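Local atomic coordinates of putative chorismate mutase (Yersinia pestis biovar Microtus str. 91001, PDB entry 2GBB), a protein that catalyses the Claisen rearrangement of chorismate to prephenate as a secreted, all-helical enzyme. Residues Glu12-Met17 against Asn67-Ile72. Numbering follows the deposited sequence. Where two conformers were deposited one is given.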
# COMPACT_ATOMS: atom_id res chain seq x y z
N GLU A 12 1.38 8.49 -18.61
CA GLU A 12 1.78 7.21 -19.22
C GLU A 12 2.88 6.50 -18.44
O GLU A 12 2.85 5.28 -18.32
CB GLU A 12 2.26 7.42 -20.67
CG GLU A 12 1.23 8.03 -21.67
CD GLU A 12 1.91 8.82 -22.82
OE1 GLU A 12 1.32 9.81 -23.35
OE2 GLU A 12 3.04 8.44 -23.19
N ARG A 13 3.86 7.24 -17.91
CA ARG A 13 4.87 6.63 -17.02
C ARG A 13 4.16 5.88 -15.85
O ARG A 13 4.43 4.71 -15.57
CB ARG A 13 5.84 7.69 -16.49
CG ARG A 13 7.14 7.06 -15.86
CD ARG A 13 8.24 8.08 -15.51
NE ARG A 13 9.43 7.40 -15.00
CZ ARG A 13 9.57 6.93 -13.76
NH1 ARG A 13 8.61 7.11 -12.86
NH2 ARG A 13 10.69 6.27 -13.42
N LEU A 14 3.22 6.55 -15.22
CA LEU A 14 2.53 6.01 -14.04
C LEU A 14 1.56 4.85 -14.39
O LEU A 14 1.23 4.03 -13.55
CB LEU A 14 1.81 7.16 -13.28
CG LEU A 14 2.65 8.19 -12.50
CD1 LEU A 14 1.78 9.38 -12.02
CD2 LEU A 14 3.31 7.56 -11.28
N SER A 15 1.15 4.72 -15.66
CA SER A 15 0.31 3.57 -16.08
C SER A 15 1.02 2.19 -16.00
O SER A 15 0.38 1.19 -16.04
CB SER A 15 -0.22 3.76 -17.51
OG SER A 15 0.87 3.75 -18.41
N TYR A 16 2.35 2.17 -15.92
CA TYR A 16 3.13 0.94 -15.77
C TYR A 16 3.28 0.44 -14.34
O TYR A 16 3.84 -0.61 -14.11
CB TYR A 16 4.54 1.15 -16.36
CG TYR A 16 4.45 1.19 -17.85
CD1 TYR A 16 4.16 0.03 -18.57
CD2 TYR A 16 4.58 2.40 -18.55
CE1 TYR A 16 3.98 0.05 -19.97
CE2 TYR A 16 4.44 2.42 -19.97
CZ TYR A 16 4.13 1.25 -20.65
OH TYR A 16 3.95 1.25 -22.04
N MSE A 17 2.81 1.18 -13.36
CA MSE A 17 3.16 0.89 -11.98
C MSE A 17 2.33 -0.24 -11.38
O MSE A 17 2.76 -0.91 -10.42
CB MSE A 17 3.06 2.15 -11.15
CG MSE A 17 4.06 3.22 -11.61
SE MSE A 17 5.88 2.53 -11.66
CE MSE A 17 6.61 4.04 -12.52
N ASN A 67 7.56 8.74 -5.50
CA ASN A 67 6.47 8.73 -4.51
C ASN A 67 5.08 8.38 -5.06
O ASN A 67 4.36 7.55 -4.48
CB ASN A 67 6.44 10.05 -3.71
CG ASN A 67 7.62 10.14 -2.76
OD1 ASN A 67 8.28 9.13 -2.54
ND2 ASN A 67 7.92 11.32 -2.25
N ALA A 68 4.68 9.01 -6.15
CA ALA A 68 3.42 8.68 -6.76
C ALA A 68 3.36 7.23 -7.20
O ALA A 68 2.36 6.57 -7.02
CB ALA A 68 3.10 9.61 -7.97
N ALA A 69 4.42 6.75 -7.83
CA ALA A 69 4.54 5.40 -8.24
C ALA A 69 4.46 4.43 -7.03
O ALA A 69 3.70 3.48 -7.08
CB ALA A 69 5.87 5.24 -8.96
N LYS A 70 5.24 4.67 -5.97
CA LYS A 70 5.10 3.86 -4.76
C LYS A 70 3.69 3.91 -4.18
O LYS A 70 3.12 2.87 -3.77
CB LYS A 70 6.15 4.22 -3.71
CG LYS A 70 7.60 3.93 -4.18
CD LYS A 70 8.58 4.02 -2.97
CE LYS A 70 8.61 5.37 -2.33
NZ LYS A 70 9.86 5.48 -1.59
N ALA A 71 3.09 5.11 -4.15
CA ALA A 71 1.74 5.25 -3.62
C ALA A 71 0.79 4.28 -4.38
O ALA A 71 0.01 3.53 -3.79
CB ALA A 71 1.27 6.73 -3.70
N ILE A 72 0.90 4.27 -5.70
CA ILE A 72 0.08 3.41 -6.54
C ILE A 72 0.29 1.94 -6.22
O ILE A 72 -0.69 1.15 -6.07
CB ILE A 72 0.41 3.67 -8.01
CG1 ILE A 72 -0.16 5.03 -8.45
CG2 ILE A 72 -0.07 2.49 -8.86
CD1 ILE A 72 0.22 5.43 -9.88
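L14 and M17 both set CG beside the backbone N and anti to the carbonyl carbon, and from there they reach A68, A69 and I72 in two different ways. In the leucine, chi2 (171°) sends CD1 straight on and leaves CD2 folded back beside CA, and it is CD2 that makes the contact. L14 CD2 lies 3.9 Å from A68 CB and 4.0 Å from I72 CD1. It also comes within 3.7 Å of A69 N. M17, a selenomethionine, folds over instead. The bend at chi2 (-54°) wraps the chain around one methyl, with M17 CG 3.8 Å from A69 CB and SE and CE against the same carbon. Its base is used too, since M17 CB meets I72 CG2 at 3.9 Å. I72 thus serves both partners, the tip of its long branch on the leucine and its short branch on M17. No hydrogen bond crosses the contact; the small alanines let the backbones close to 6.0 Å between M17 CA and A69 CA.

L14 and M17 come to the same side because a type I turn joins them, closed by M17 N on L14 O, between helix 7-14 and helix 17-26. Within the turn, S15 OG bonds back to E12 O. I146 of helix 140-150 packs on both L14 and A68, extending the apolar patch.

R13 makes no contact with 67-72, but its extended side chain brings the guanidinium nearer that helix, and NH1 bonds to a bound citrate, which also lies close to A69. K70 leaves its helix away from 12-17, and its NZ makes salt bridges with E37 and E32. R13 and A69 to I72 probably bind the substrate, so this apolar helix-to-helix seam probably forms part of the active-site wall of an all-helical, type II chorismate mutase fold.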